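Local coordinates for protein long-chain-fatty-acid--CoA ligase FadD13 (PDB 5ZRN) that belongs to the AMP-binding enzyme family of the ANL clan and is modelled with 5'-O-{[(1R)-1-hydroxydodecyl]sulfamoyl}adenosine bound, at residues Glu243-Gly248 / Pro270-Phe275. Numbering follows the deposited sequence.
Sequences ERVCIG and PDFRYF
Arg273 touches Cys246 and Ile247 at both its base and its tip. Its own N-H starts the contact with a nearly straight bond to the carbonyl of Cys246, N to O 2.9 Å at 170°. CB and CG of Arg273 then run past that same oxygen, CB 3.7 Å from Cys246 O. CG stands beside the backbone N (chi1 -45°), and a bend at chi3 brings the guanidinium obliquely against the 243-248 segment: Arg273 NH1 ends 3.5 Å from Cys246 CB, and Arg273 NH2 3.8 Å from Ile247 CD1. These are van der Waals contacts; the charge itself goes to Asp198, with Asp193 O as a further acceptor for NH2.

Ile247 touches both this guanidinium and Tyr274. Its CG2 makes an off-centre CH-pi contact with the Tyr274 ring, 4.2 Å from the centroid and 29° off the normal, while CD1 reaches the phenol end, 3.6 Å from Tyr274 OH. From the Ile247-Tyr274 pair onward the two segments run as parallel strands, Gly248 N giving its hydrogen to Tyr274 O (3.1 Å). Just before the strands, Val245 CG1 meets the edge of the Phe272 ring at CD1 (3.6 Å), and Phe272 turns its CZ over the centre of the Phe275 ring, which lies on the sheet face opposite Tyr274. At the outer end Arg244 and Asp271 form a salt bridge, but the position of Asp271 OD1 is doubtful.

Both segments lead into neighbouring strands of the large mixed sheet, joined by a beta-alpha-beta connection through helices 252-258 and 262-265. Strand 247-249 is flanked by 199-202 and 274-278, and the latter by 296-302. Helix 236-242, closed by a Schellman motif at Arg244, packs on Val245, Phe272 and Phe275.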
ATOM      1  N   GLU A 243     -10.173  16.901 -11.389  1.00 36.58           N
ATOM      2  CA  GLU A 243      -9.287  15.880 -11.931  1.00 34.57           C
ATOM      3  C   GLU A 243     -10.042  14.679 -12.487  1.00 31.48           C
ATOM      4  O   GLU A 243      -9.445  13.662 -12.851  1.00 30.25           O
ATOM      5  CB  GLU A 243      -8.278  15.437 -10.869  1.00 33.60           C
ATOM      6  CG  GLU A 243      -7.130  16.406 -10.707  1.00 34.86           C
ATOM      7  CD  GLU A 243      -6.502  16.783 -12.041  1.00 37.60           C
ATOM      8  OE1 GLU A 243      -6.309  15.884 -12.889  1.00 37.60           O
ATOM      9  OE2 GLU A 243      -6.191  17.978 -12.240  1.00 40.21           O
ATOM     10  N   ARG A 244     -11.359  14.809 -12.560  1.00 29.12           N
ATOM     11  CA  ARG A 244     -12.197  13.750 -13.099  1.00 29.87           C
ATOM     12  C   ARG A 244     -11.850  12.376 -12.538  1.00 28.98           C
ATOM     13  O   ARG A 244     -11.556  11.444 -13.289  1.00 29.76           O
ATOM     14  CB  ARG A 244     -12.071  13.726 -14.621  1.00 29.41           C
ATOM     15  CG  ARG A 244     -12.399  15.049 -15.267  1.00 29.34           C
ATOM     16  CD  ARG A 244     -13.429  14.836 -16.340  1.00 29.16           C
ATOM     17  NE  ARG A 244     -12.855  14.788 -17.675  1.00 28.12           N
ATOM     18  CZ  ARG A 244     -13.414  14.160 -18.702  1.00 27.49           C
ATOM     19  NH1 ARG A 244     -14.559  13.509 -18.541  1.00 25.26           N
ATOM     20  NH2 ARG A 244     -12.843  14.210 -19.897  1.00 26.81           N
ATOM     21  N   VAL A 245     -11.883  12.263 -11.215  1.00 27.84           N
ATOM     22  CA  VAL A 245     -11.592  11.012 -10.533  1.00 25.20           C
ATOM     23  C   VAL A 245     -12.713  10.022 -10.793  1.00 24.45           C
ATOM     24  O   VAL A 245     -13.882  10.394 -10.851  1.00 21.11           O
ATOM     25  CB  VAL A 245     -11.481  11.216  -9.002  1.00 25.60           C
ATOM     26  CG1 VAL A 245     -11.484   9.874  -8.293  1.00 22.71           C
ATOM     27  CG2 VAL A 245     -10.213  11.973  -8.668  1.00 25.57           C
ATOM     28  N   CYS A 246     -12.343   8.757 -10.952  1.00 23.73           N
ATOM     29  CA  CYS A 246     -13.314   7.706 -11.180  1.00 23.02           C
ATOM     30  C   CYS A 246     -13.421   6.853  -9.922  1.00 22.52           C
ATOM     31  O   CYS A 246     -14.493   6.352  -9.589  1.00 21.44           O
ATOM     32  CB  CYS A 246     -12.870   6.805 -12.330  1.00 24.06           C
ATOM     33  SG  CYS A 246     -12.394   7.622 -13.838  1.00 26.73           S
ATOM     34  N   ILE A 247     -12.298   6.688  -9.228  1.00 22.70           N
ATOM     35  CA  ILE A 247     -12.263   5.847  -8.037  1.00 23.64           C
ATOM     36  C   ILE A 247     -11.524   6.511  -6.889  1.00 24.12           C
ATOM     37  O   ILE A 247     -10.524   7.192  -7.099  1.00 23.48           O
ATOM     38  CB  ILE A 247     -11.556   4.513  -8.340  1.00 24.16           C
ATOM     39  CG1 ILE A 247     -12.132   3.898  -9.614  1.00 24.59           C
ATOM     40  CG2 ILE A 247     -11.701   3.567  -7.156  1.00 22.95           C
ATOM     41  CD1 ILE A 247     -11.314   2.745 -10.143  1.00 29.07           C
ATOM     42  N   GLY A 248     -12.004   6.292  -5.673  1.00 24.37           N
ATOM     43  CA  GLY A 248     -11.349   6.886  -4.529  1.00 26.59           C
ATOM     44  C   GLY A 248     -11.222   5.956  -3.340  1.00 29.06           C
ATOM     45  O   GLY A 248     -12.170   5.260  -2.975  1.00 30.10           O
ATOM     46  N   PRO A 270     -19.650  13.439 -12.668  1.00 37.62           N
ATOM     47  CA  PRO A 270     -20.088  12.382 -13.586  1.00 35.68           C
ATOM     48  C   PRO A 270     -19.167  11.176 -13.640  1.00 34.97           C
ATOM     49  O   PRO A 270     -19.624  10.032 -13.666  1.00 35.76           O
ATOM     50  CB  PRO A 270     -20.142  13.090 -14.938  1.00 35.29           C
ATOM     51  CG  PRO A 270     -20.403  14.513 -14.575  1.00 36.31           C
ATOM     52  CD  PRO A 270     -19.503  14.717 -13.387  1.00 37.08           C
ATOM     53  N   ASP A 271     -17.867  11.444 -13.659  1.00 33.05           N
ATOM     54  CA  ASP A 271     -16.856  10.399 -13.757  1.00 32.03           C
ATOM     55  C   ASP A 271     -16.662   9.536 -12.514  1.00 31.57           C
ATOM     56  O   ASP A 271     -16.259   8.375 -12.620  1.00 32.00           O
ATOM     57  CB  ASP A 271     -15.521  11.034 -14.152  1.00 33.02           C
ATOM     58  CG  ASP A 271     -15.595  11.733 -15.496  1.00 35.66           C
ATOM     59  OD1 ASP A 271     -14.827  12.685 -15.728  1.00 35.22           O
ATOM     60  OD2 ASP A 271     -16.427  11.320 -16.325  1.00 38.27           O
ATOM     61  N   PHE A 272     -16.950  10.088 -11.340  1.00 29.15           N
ATOM     62  CA  PHE A 272     -16.759   9.345 -10.105  1.00 28.13           C
ATOM     63  C   PHE A 272     -17.777   8.223  -9.944  1.00 29.14           C
ATOM     64  O   PHE A 272     -18.986   8.463  -9.972  1.00 31.46           O
ATOM     65  CB  PHE A 272     -16.840  10.280  -8.904  1.00 24.54           C
ATOM     66  CG  PHE A 272     -16.325   9.669  -7.650  1.00 21.18           C
ATOM     67  CD1 PHE A 272     -14.966   9.710  -7.354  1.00 20.22           C
ATOM     68  CD2 PHE A 272     -17.184   9.008  -6.783  1.00 20.92           C
ATOM     69  CE1 PHE A 272     -14.468   9.098  -6.209  1.00 22.02           C
ATOM     70  CE2 PHE A 272     -16.698   8.390  -5.630  1.00 22.57           C
ATOM     71  CZ  PHE A 272     -15.338   8.434  -5.342  1.00 22.07           C
ATOM     72  N   ARG A 273     -17.277   7.006  -9.751  1.00 28.98           N
ATOM     73  CA  ARG A 273     -18.128   5.826  -9.609  1.00 28.97           C
ATOM     74  C   ARG A 273     -18.221   5.255  -8.188  1.00 29.08           C
ATOM     75  O   ARG A 273     -19.315   4.952  -7.715  1.00 28.29           O
ATOM     76  CB  ARG A 273     -17.647   4.723 -10.559  1.00 27.28           C
ATOM     77  CG  ARG A 273     -17.330   5.205 -11.968  1.00 25.95           C
ATOM     78  CD  ARG A 273     -17.256   4.041 -12.949  1.00 26.52           C
ATOM     79  NE  ARG A 273     -16.157   3.113 -12.675  1.00 25.32           N
ATOM     80  CZ  ARG A 273     -14.921   3.233 -13.158  1.00 24.64           C
ATOM     81  NH1 ARG A 273     -14.594   4.244 -13.953  1.00 22.76           N
ATOM     82  NH2 ARG A 273     -14.003   2.329 -12.846  1.00 27.18           N
ATOM     83  N   TYR A 274     -17.088   5.097  -7.503  1.00 29.69           N
ATOM     84  CA  TYR A 274     -17.135   4.534  -6.150  1.00 28.25           C
ATOM     85  C   TYR A 274     -15.904   4.742  -5.280  1.00 27.52           C
ATOM     86  O   TYR A 274     -14.836   5.143  -5.754  1.00 27.45           O
ATOM     87  CB  TYR A 274     -17.419   3.027  -6.213  1.00 26.44           C
ATOM     88  CG  TYR A 274     -16.318   2.219  -6.868  1.00 25.52           C
ATOM     89  CD1 TYR A 274     -16.287   2.031  -8.254  1.00 26.40           C
ATOM     90  CD2 TYR A 274     -15.292   1.662  -6.103  1.00 26.73           C
ATOM     91  CE1 TYR A 274     -15.256   1.300  -8.865  1.00 26.42           C
ATOM     92  CE2 TYR A 274     -14.258   0.934  -6.699  1.00 28.46           C
ATOM     93  CZ  TYR A 274     -14.246   0.757  -8.080  1.00 28.38           C
ATOM     94  OH  TYR A 274     -13.225   0.042  -8.664  1.00 27.04           O
ATOM     95  N   PHE A 275     -16.079   4.448  -3.993  1.00 27.34           N
ATOM     96  CA  PHE A 275     -15.015   4.552  -2.998  1.00 28.05           C
ATOM     97  C   PHE A 275     -14.682   3.140  -2.535  1.00 29.16           C
ATOM     98  O   PHE A 275     -15.554   2.266  -2.528  1.00 29.15           O
ATOM     99  CB  PHE A 275     -15.472   5.344  -1.759  1.00 26.74           C
ATOM    100  CG  PHE A 275     -15.470   6.836  -1.935  1.00 25.93           C
ATOM    101  CD1 PHE A 275     -16.668   7.542  -2.014  1.00 22.79           C
ATOM    102  CD2 PHE A 275     -14.269   7.543  -1.991  1.00 23.88           C
ATOM    103  CE1 PHE A 275     -16.670   8.941  -2.145  1.00 22.04           C
ATOM    104  CE2 PHE A 275     -14.260   8.932  -2.122  1.00 22.16           C
ATOM    105  CZ  PHE A 275     -15.465   9.633  -2.200  1.00 20.62           C
TER